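Local coordinates for protein superoxide reductase (PDB 4D7P) that probably reduces superoxide to hydrogen peroxide at a mononuclear iron centre, protecting a protozoan parasite from oxidative stress, at residues 51-56 and 80-85. Sequence-based numbering, arbitrary orientation.
Sequences IRLFGI and ASFRVC
The carbonyl oxygen of Ile51 lies near the plane of the Phe82 ring, 3.8 Å from Phe82 CZ at its rim, a contact with the weakly positive C-H edge rather than a hydrogen bond. Leu53 takes a face of the same ring. Its CB stands 3.6 Å from the Phe82 ring centroid and 5° off the normal, nearly equidistant from all six ring carbons, which defines a well-centred CH-pi contact. A chi1 of -174° sets CG of Leu53 anti to its backbone N; CD2 of Leu53 lies 3.6 Å from Phe82 CB. The two side chains extend from facing strands and overlap in opposite senses. Beyond, Leu53 CD2 touches Val84 CG2 at 4.1 Å, while Ile51 CG2 packs on Ala80 CB at 3.9 Å. All five residues are buried and apolar. Ser81 OG, on the far side of its strand, is hydrogen-bonded to Ser81 OG of a second subunit. The strand axes approach to 8.3 Å and run 24° from parallel, as expected for face-to-face sheets of the immunoglobulin-like beta-sandwich of this family. Strand 48-57, between 63-71 and 90-99, belongs to one sheet; strand 79-83, beside 29-34, belongs to the other.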
# COMPACT_ATOMS: atom_id res chain seq x y z
N ILE A 51 4.92 -5.47 -6.00
CA ILE A 51 4.68 -5.97 -7.33
C ILE A 51 3.42 -5.26 -7.77
O ILE A 51 2.36 -5.44 -7.16
CB ILE A 51 4.51 -7.49 -7.36
CG1 ILE A 51 5.81 -8.20 -6.99
CG2 ILE A 51 4.02 -7.94 -8.72
CD1 ILE A 51 5.62 -9.69 -6.72
N ARG A 52 3.54 -4.40 -8.77
CA ARG A 52 2.38 -3.67 -9.28
C ARG A 52 1.99 -4.20 -10.63
O ARG A 52 2.86 -4.58 -11.41
CB ARG A 52 2.67 -2.17 -9.38
CG ARG A 52 2.85 -1.52 -8.04
CD ARG A 52 3.79 -0.35 -8.12
NE ARG A 52 3.10 0.90 -8.40
CZ ARG A 52 3.70 1.96 -8.93
NH1 ARG A 52 4.99 1.89 -9.23
NH2 ARG A 52 3.02 3.09 -9.17
N LEU A 53 0.69 -4.20 -10.91
CA LEU A 53 0.17 -4.58 -12.21
C LEU A 53 -0.57 -3.40 -12.84
O LEU A 53 -1.45 -2.81 -12.22
CB LEU A 53 -0.77 -5.80 -12.12
CG LEU A 53 -1.25 -6.35 -13.47
CD1 LEU A 53 -0.05 -6.84 -14.28
CD2 LEU A 53 -2.29 -7.47 -13.32
N PHE A 54 -0.18 -3.07 -14.06
CA PHE A 54 -0.81 -2.00 -14.83
C PHE A 54 -1.53 -2.57 -16.04
O PHE A 54 -1.03 -3.50 -16.68
CB PHE A 54 0.22 -0.97 -15.31
CG PHE A 54 0.94 -0.26 -14.20
CD1 PHE A 54 2.09 -0.80 -13.65
CD2 PHE A 54 0.49 0.96 -13.75
CE1 PHE A 54 2.76 -0.15 -12.63
CE2 PHE A 54 1.16 1.63 -12.72
CZ PHE A 54 2.29 1.07 -12.17
N GLY A 55 -2.69 -2.02 -16.36
CA GLY A 55 -3.29 -2.23 -17.67
C GLY A 55 -3.14 -1.03 -18.60
O GLY A 55 -3.42 0.10 -18.21
N ILE A 56 -2.70 -1.26 -19.83
CA ILE A 56 -2.65 -0.20 -20.83
C ILE A 56 -3.97 -0.16 -21.60
O ILE A 56 -4.33 -1.13 -22.28
CB ILE A 56 -1.51 -0.38 -21.82
CG1 ILE A 56 -0.23 -0.78 -21.09
CG2 ILE A 56 -1.29 0.89 -22.61
CD1 ILE A 56 0.18 0.17 -20.03
N ALA A 80 2.57 -12.56 -6.56
CA ALA A 80 1.32 -11.83 -6.47
C ALA A 80 0.29 -12.43 -7.42
O ALA A 80 0.63 -13.16 -8.34
CB ALA A 80 1.54 -10.33 -6.79
N SER A 81 -0.98 -12.12 -7.18
CA SER A 81 -1.96 -12.35 -8.23
C SER A 81 -3.02 -11.27 -8.28
O SER A 81 -3.32 -10.60 -7.29
CB SER A 81 -2.60 -13.74 -8.10
OG SER A 81 -3.10 -13.99 -6.80
N PHE A 82 -3.56 -11.08 -9.48
CA PHE A 82 -4.59 -10.10 -9.74
C PHE A 82 -5.67 -10.75 -10.55
O PHE A 82 -5.47 -11.82 -11.13
CB PHE A 82 -4.03 -8.92 -10.51
CG PHE A 82 -2.93 -8.21 -9.79
CD1 PHE A 82 -1.65 -8.73 -9.76
CD2 PHE A 82 -3.18 -7.01 -9.12
CE1 PHE A 82 -0.63 -8.07 -9.09
CE2 PHE A 82 -2.16 -6.35 -8.47
CZ PHE A 82 -0.89 -6.89 -8.45
N ARG A 83 -6.82 -10.11 -10.60
CA ARG A 83 -7.85 -10.58 -11.51
C ARG A 83 -8.41 -9.35 -12.18
O ARG A 83 -9.08 -8.54 -11.55
CB ARG A 83 -8.91 -11.38 -10.77
CG ARG A 83 -9.83 -12.16 -11.69
CD ARG A 83 -10.58 -13.22 -10.93
NE ARG A 83 -10.31 -14.54 -11.48
CZ ARG A 83 -9.89 -15.58 -10.77
NH1 ARG A 83 -9.69 -15.47 -9.47
NH2 ARG A 83 -9.67 -16.74 -11.38
N VAL A 84 -8.11 -9.20 -13.45
CA VAL A 84 -8.36 -7.95 -14.14
C VAL A 84 -9.82 -7.78 -14.53
O VAL A 84 -10.37 -8.56 -15.29
CB VAL A 84 -7.48 -7.83 -15.39
CG1 VAL A 84 -7.80 -6.54 -16.13
CG2 VAL A 84 -6.02 -7.89 -15.00
N CYS A 85 -10.44 -6.73 -14.00
CA CYS A 85 -11.80 -6.39 -14.41
C CYS A 85 -11.84 -5.98 -15.86
O CYS A 85 -10.95 -5.25 -16.31
CB CYS A 85 -12.34 -5.24 -13.56
SG CYS A 85 -12.60 -5.68 -11.85